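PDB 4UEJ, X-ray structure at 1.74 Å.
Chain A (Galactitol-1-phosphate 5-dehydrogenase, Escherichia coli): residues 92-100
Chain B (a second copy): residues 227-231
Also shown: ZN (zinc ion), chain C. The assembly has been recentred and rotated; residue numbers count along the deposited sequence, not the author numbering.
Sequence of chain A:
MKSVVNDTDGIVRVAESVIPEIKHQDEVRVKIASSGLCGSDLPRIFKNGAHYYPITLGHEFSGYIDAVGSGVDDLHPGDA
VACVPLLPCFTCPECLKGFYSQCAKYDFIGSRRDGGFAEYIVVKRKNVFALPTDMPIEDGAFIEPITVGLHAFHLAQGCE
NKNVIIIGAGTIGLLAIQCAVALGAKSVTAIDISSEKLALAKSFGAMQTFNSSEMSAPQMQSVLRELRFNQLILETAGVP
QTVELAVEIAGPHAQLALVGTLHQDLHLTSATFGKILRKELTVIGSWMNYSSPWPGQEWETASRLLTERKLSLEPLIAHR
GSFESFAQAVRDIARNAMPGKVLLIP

Chain A (92-100) CPECLKGFY
Chain B, residues 227-231: LRFNQ

A buried carboxylate at a subunit interface is tolerated when each of its oxygens finds a donor, and the contact between two copies of galactitol-1-phosphate 5-dehydrogenase illustrates the principle. In chain A, a short, weakly bonded helical turn (phi/psi about -60/-45 from A:Pro93 to A:Cys95) begins after A:Cys92 (-87/165, chi1 p). A:Cys92 SG accepts from A:Cys95 N at 3.4 Å, capping the turn, while the same SG and A:Cys95 SG (chi1 m) each bind ZN at 2.3 Å; two ligands from elsewhere in the structure complete the site. A:Cys95 SG is also hydrogen-bonded to a flanking residue. The turn closes in a Schellman motif: A:Phe99 N reaches A:Glu94 O at 2.8 Å and A:Gly98 N reaches A:Cys95 O at 2.9 Å. A:Gly98 adopts 85/11, where a CB would jam against the preceding carbonyl oxygen.

Chain B runs alongside as an irregular segment, in roughly the same direction from first to last CA, nearest in register at A:Glu94 and B:Phe229, whose CA atoms lie 8.7 Å apart. A:Glu94 (m, p, chi3 -10°) leaves its backbone sideways, as does B:Arg228 (p, t, t, chi4 -83°), yet their ends converge in a bidentate salt bridge. B:Arg228 NE donates to A:Glu94 OE2 at 2.8 Å, B:Arg228 NH2 to A:Glu94 OE1 at 3.2 Å; both carboxylate oxygens are thus satisfied. B:Arg228 NH1 is hydrogen-bonded to a flanking residue.

B:Phe229 (-94/159, chi1 m, chi2 -78°) points toward chain A; B:Asn230 follows with positive phi (50/41). A:Lys97 (m, t, t, m), extended through chi2 and chi3 and turned at its end, lays CD over one ring face, 3.8 Å from the B:Phe229 centroid, a CH-pi contact. Apolar packing adds A:Pro93 CB to B:Phe229 CE2 (3.7 Å) and, edge to edge, A:Phe99 CD2 to B:Phe229 CE1 (3.9 Å). B:Gln231 NE2 donates to B:Leu227 O at 3.0 Å; its OE1 is satisfied elsewhere in the structure.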

ATOM      1  N   CYS A  92      26.592  -0.873  -0.730  1.00 22.50           N
ATOM      2  CA  CYS A  92      25.850  -0.258   0.378  1.00 23.31           C
ATOM      3  C   CYS A  92      24.911  -1.302   0.979  1.00 29.28           C
ATOM      4  O   CYS A  92      24.685  -2.340   0.365  1.00 22.63           O
ATOM      5  CB  CYS A  92      25.062   0.957  -0.097  1.00 22.95           C
ATOM      6  SG  CYS A  92      23.679   0.538  -1.186  1.00 21.48           S
ATOM      7  N   PRO A  93      24.374  -1.042   2.186  1.00 24.46           N
ATOM      8  CA  PRO A  93      23.504  -2.042   2.815  1.00 24.79           C
ATOM      9  C   PRO A  93      22.296  -2.423   1.967  1.00 23.63           C
ATOM     10  O   PRO A  93      21.953  -3.599   1.934  1.00 23.53           O
ATOM     11  CB  PRO A  93      23.060  -1.351   4.110  1.00 26.25           C
ATOM     12  CG  PRO A  93      24.189  -0.447   4.438  1.00 27.04           C
ATOM     13  CD  PRO A  93      24.675   0.072   3.107  1.00 25.77           C
ATOM     14  N   GLU A  94      21.671  -1.453   1.307  1.00 22.96           N
ATOM     15  CA  GLU A  94      20.541  -1.742   0.426  1.00 21.93           C
ATOM     16  C   GLU A  94      20.949  -2.718  -0.686  1.00 20.86           C
ATOM     17  O   GLU A  94      20.262  -3.703  -0.935  1.00 20.58           O
ATOM     18  CB  GLU A  94      19.983  -0.449  -0.171  1.00 21.57           C
ATOM     19  CG  GLU A  94      19.048   0.341   0.747  1.00 22.68           C
ATOM     20  CD  GLU A  94      19.784   1.222   1.753  1.00 31.17           C
ATOM     21  OE1 GLU A  94      21.023   1.101   1.880  1.00 24.17           O
ATOM     22  OE2 GLU A  94      19.112   2.040   2.421  1.00 25.14           O
ATOM     23  N   CYS A  95      22.075  -2.446  -1.343  1.00 20.48           N
ATOM     24  CA  CYS A  95      22.530  -3.313  -2.437  1.00 19.68           C
ATOM     25  C   CYS A  95      22.825  -4.716  -1.930  1.00 20.29           C
ATOM     26  O   CYS A  95      22.486  -5.697  -2.574  1.00 19.91           O
ATOM     27  CB  CYS A  95      23.779  -2.751  -3.121  1.00 19.49           C
ATOM     28  SG  CYS A  95      23.485  -1.419  -4.304  1.00 18.68           S
ATOM     29  N   LEU A  96      23.448  -4.812  -0.758  1.00 21.43           N
ATOM     30  CA  LEU A  96      23.792  -6.119  -0.206  1.00 22.31           C
ATOM     31  C   LEU A  96      22.542  -6.907   0.175  1.00 29.21           C
ATOM     32  O   LEU A  96      22.596  -8.126   0.341  1.00 29.81           O
ATOM     33  CB  LEU A  96      24.719  -5.968   1.003  1.00 23.67           C
ATOM     34  CG  LEU A  96      26.083  -5.341   0.678  1.00 26.41           C
ATOM     35  CD1 LEU A  96      26.880  -5.118   1.952  1.00 30.61           C
ATOM     36  CD2 LEU A  96      26.882  -6.194  -0.314  1.00 25.91           C
ATOM     37  N   LYS A  97      21.413  -6.216   0.293  1.00 22.25           N
ATOM     38  CA  LYS A  97      20.145  -6.894   0.553  1.00 24.55           C
ATOM     39  C   LYS A  97      19.374  -7.176  -0.733  1.00 24.89           C
ATOM     40  O   LYS A  97      18.297  -7.774  -0.701  1.00 24.25           O
ATOM     41  CB  LYS A  97      19.287  -6.074   1.510  1.00 24.49           C
ATOM     42  CG  LYS A  97      19.715  -6.208   2.967  1.00 30.79           C
ATOM     43  CD  LYS A  97      18.829  -5.391   3.889  1.00 40.53           C
ATOM     44  CE  LYS A  97      19.247  -5.545   5.350  1.00 46.07           C
ATOM     45  NZ  LYS A  97      18.840  -6.861   5.916  1.00 51.07           N
ATOM     46  N   GLY A  98      19.930  -6.757  -1.865  1.00 21.96           N
ATOM     47  CA  GLY A  98      19.268  -6.953  -3.142  1.00 19.33           C
ATOM     48  C   GLY A  98      18.276  -5.847  -3.450  1.00 20.27           C
ATOM     49  O   GLY A  98      17.492  -5.951  -4.393  1.00 20.61           O
ATOM     50  N   PHE A  99      18.316  -4.783  -2.655  1.00 19.14           N
ATOM     51  CA  PHE A  99      17.464  -3.626  -2.869  1.00 18.89           C
ATOM     52  C   PHE A  99      18.148  -2.612  -3.786  1.00 18.20           C
ATOM     53  O   PHE A  99      18.462  -1.503  -3.362  1.00 18.63           O
ATOM     54  CB  PHE A  99      17.120  -2.970  -1.533  1.00 20.02           C
ATOM     55  CG  PHE A  99      16.393  -3.875  -0.575  1.00 20.96           C
ATOM     56  CD1 PHE A  99      15.715  -4.998  -1.029  1.00 20.72           C
ATOM     57  CD2 PHE A  99      16.377  -3.593   0.775  1.00 22.28           C
ATOM     58  CE1 PHE A  99      15.040  -5.823  -0.156  1.00 22.90           C
ATOM     59  CE2 PHE A  99      15.698  -4.410   1.659  1.00 23.34           C
ATOM     60  CZ  PHE A  99      15.034  -5.530   1.197  1.00 26.52           C
ATOM     61  N   TYR A 100      18.363  -2.989  -5.042  1.00 17.32           N
ATOM     62  CA  TYR A 100      19.237  -2.209  -5.923  1.00 21.90           C
ATOM     63  C   TYR A 100      18.626  -0.881  -6.287  1.00 21.90           C
ATOM     64  O   TYR A 100      19.326   0.122  -6.453  1.00 16.97           O
ATOM     65  CB  TYR A 100      19.541  -2.987  -7.193  1.00 16.15           C
ATOM     66  CG  TYR A 100      20.190  -4.318  -6.920  1.00 16.84           C
ATOM     67  CD1 TYR A 100      21.472  -4.389  -6.396  1.00 16.97           C
ATOM     68  CD2 TYR A 100      19.528  -5.510  -7.209  1.00 19.69           C
ATOM     69  CE1 TYR A 100      22.071  -5.607  -6.145  1.00 21.06           C
ATOM     70  CE2 TYR A 100      20.119  -6.731  -6.964  1.00 16.98           C
ATOM     71  CZ  TYR A 100      21.391  -6.775  -6.431  1.00 21.79           C
ATOM     72  OH  TYR A 100      21.989  -7.990  -6.183  1.00 27.44           O
TER
ATOM     73  N   LEU B 227      18.031   1.677  11.944  1.00 16.39           N
ATOM     74  CA  LEU B 227      16.888   0.778  12.069  1.00 12.12           C
ATOM     75  C   LEU B 227      15.996   0.886  10.841  1.00 13.24           C
ATOM     76  O   LEU B 227      14.798   0.633  10.918  1.00 14.00           O
ATOM     77  CB  LEU B 227      16.078   1.100  13.329  1.00 14.50           C
ATOM     78  CG  LEU B 227      16.835   1.007  14.655  1.00 22.77           C
ATOM     79  CD1 LEU B 227      15.899   1.264  15.817  1.00 25.34           C
ATOM     80  CD2 LEU B 227      17.502  -0.355  14.791  1.00 26.53           C
ATOM     81  N   ARG B 228      16.577   1.262   9.705  1.00 15.80           N
ATOM     82  CA  ARG B 228      15.739   1.559   8.539  1.00 13.65           C
ATOM     83  C   ARG B 228      15.231   0.312   7.833  1.00 15.68           C
ATOM     84  O   ARG B 228      14.264   0.390   7.058  1.00 12.06           O
ATOM     85  CB  ARG B 228      16.485   2.451   7.532  1.00 13.56           C
ATOM     86  CG  ARG B 228      17.666   1.822   6.809  1.00 15.21           C
ATOM     87  CD  ARG B 228      18.331   2.904   5.943  1.00 14.95           C
ATOM     88  NE  ARG B 228      19.494   2.457   5.179  1.00 18.47           N
ATOM     89  CZ  ARG B 228      20.735   2.377   5.665  1.00 19.06           C
ATOM     90  NH1 ARG B 228      20.981   2.674   6.935  1.00 17.22           N
ATOM     91  NH2 ARG B 228      21.735   1.983   4.883  1.00 16.83           N
ATOM     92  N   PHE B 229      15.846  -0.838   8.095  1.00 11.23           N
ATOM     93  CA  PHE B 229      15.394  -2.050   7.401  1.00 11.07           C
ATOM     94  C   PHE B 229      14.364  -2.823   8.221  1.00 12.20           C
ATOM     95  O   PHE B 229      14.268  -2.645   9.432  1.00 14.50           O
ATOM     96  CB  PHE B 229      16.579  -2.952   7.059  1.00 14.82           C
ATOM     97  CG  PHE B 229      17.535  -2.349   6.062  1.00 13.26           C
ATOM     98  CD1 PHE B 229      17.234  -2.340   4.708  1.00 18.91           C
ATOM     99  CD2 PHE B 229      18.727  -1.797   6.477  1.00 17.01           C
ATOM    100  CE1 PHE B 229      18.123  -1.788   3.783  1.00 17.32           C
ATOM    101  CE2 PHE B 229      19.619  -1.249   5.560  1.00 19.65           C
ATOM    102  CZ  PHE B 229      19.316  -1.250   4.218  1.00 16.98           C
ATOM    103  N   ASN B 230      13.582  -3.656   7.537  1.00 11.69           N
ATOM    104  CA  ASN B 230      12.568  -4.498   8.160  1.00 12.06           C
ATOM    105  C   ASN B 230      11.638  -3.728   9.097  1.00 10.55           C
ATOM    106  O   ASN B 230      11.287  -4.197  10.179  1.00  9.74           O
ATOM    107  CB  ASN B 230      13.234  -5.647   8.902  1.00 16.17           C
ATOM    108  CG  ASN B 230      14.036  -6.540   7.969  1.00 22.53           C
ATOM    109  OD1 ASN B 230      13.478  -7.155   7.063  1.00 23.32           O
ATOM    110  ND2 ASN B 230      15.346  -6.613   8.186  1.00 20.95           N
ATOM    111  N   GLN B 231      11.243  -2.539   8.666  1.00 10.01           N
ATOM    112  CA  GLN B 231      10.309  -1.729   9.423  1.00  7.51           C
ATOM    113  C   GLN B 231       8.874  -2.151   9.244  1.00  8.79           C
ATOM    114  O   GLN B 231       8.453  -2.544   8.147  1.00  7.68           O
ATOM    115  CB  GLN B 231      10.422  -0.270   9.031  1.00 11.18           C
ATOM    116  CG  GLN B 231      11.706   0.367   9.487  1.00 14.45           C
ATOM    117  CD  GLN B 231      11.750   1.834   9.177  1.00 11.17           C
ATOM    118  OE1 GLN B 231      10.919   2.350   8.419  1.00 10.95           O
ATOM    119  NE2 GLN B 231      12.709   2.532   9.776  1.00 11.04           N
TER
HETATM  120 ZN    ZN C1347      24.314   0.556  -3.431  1.00 17.95          ZN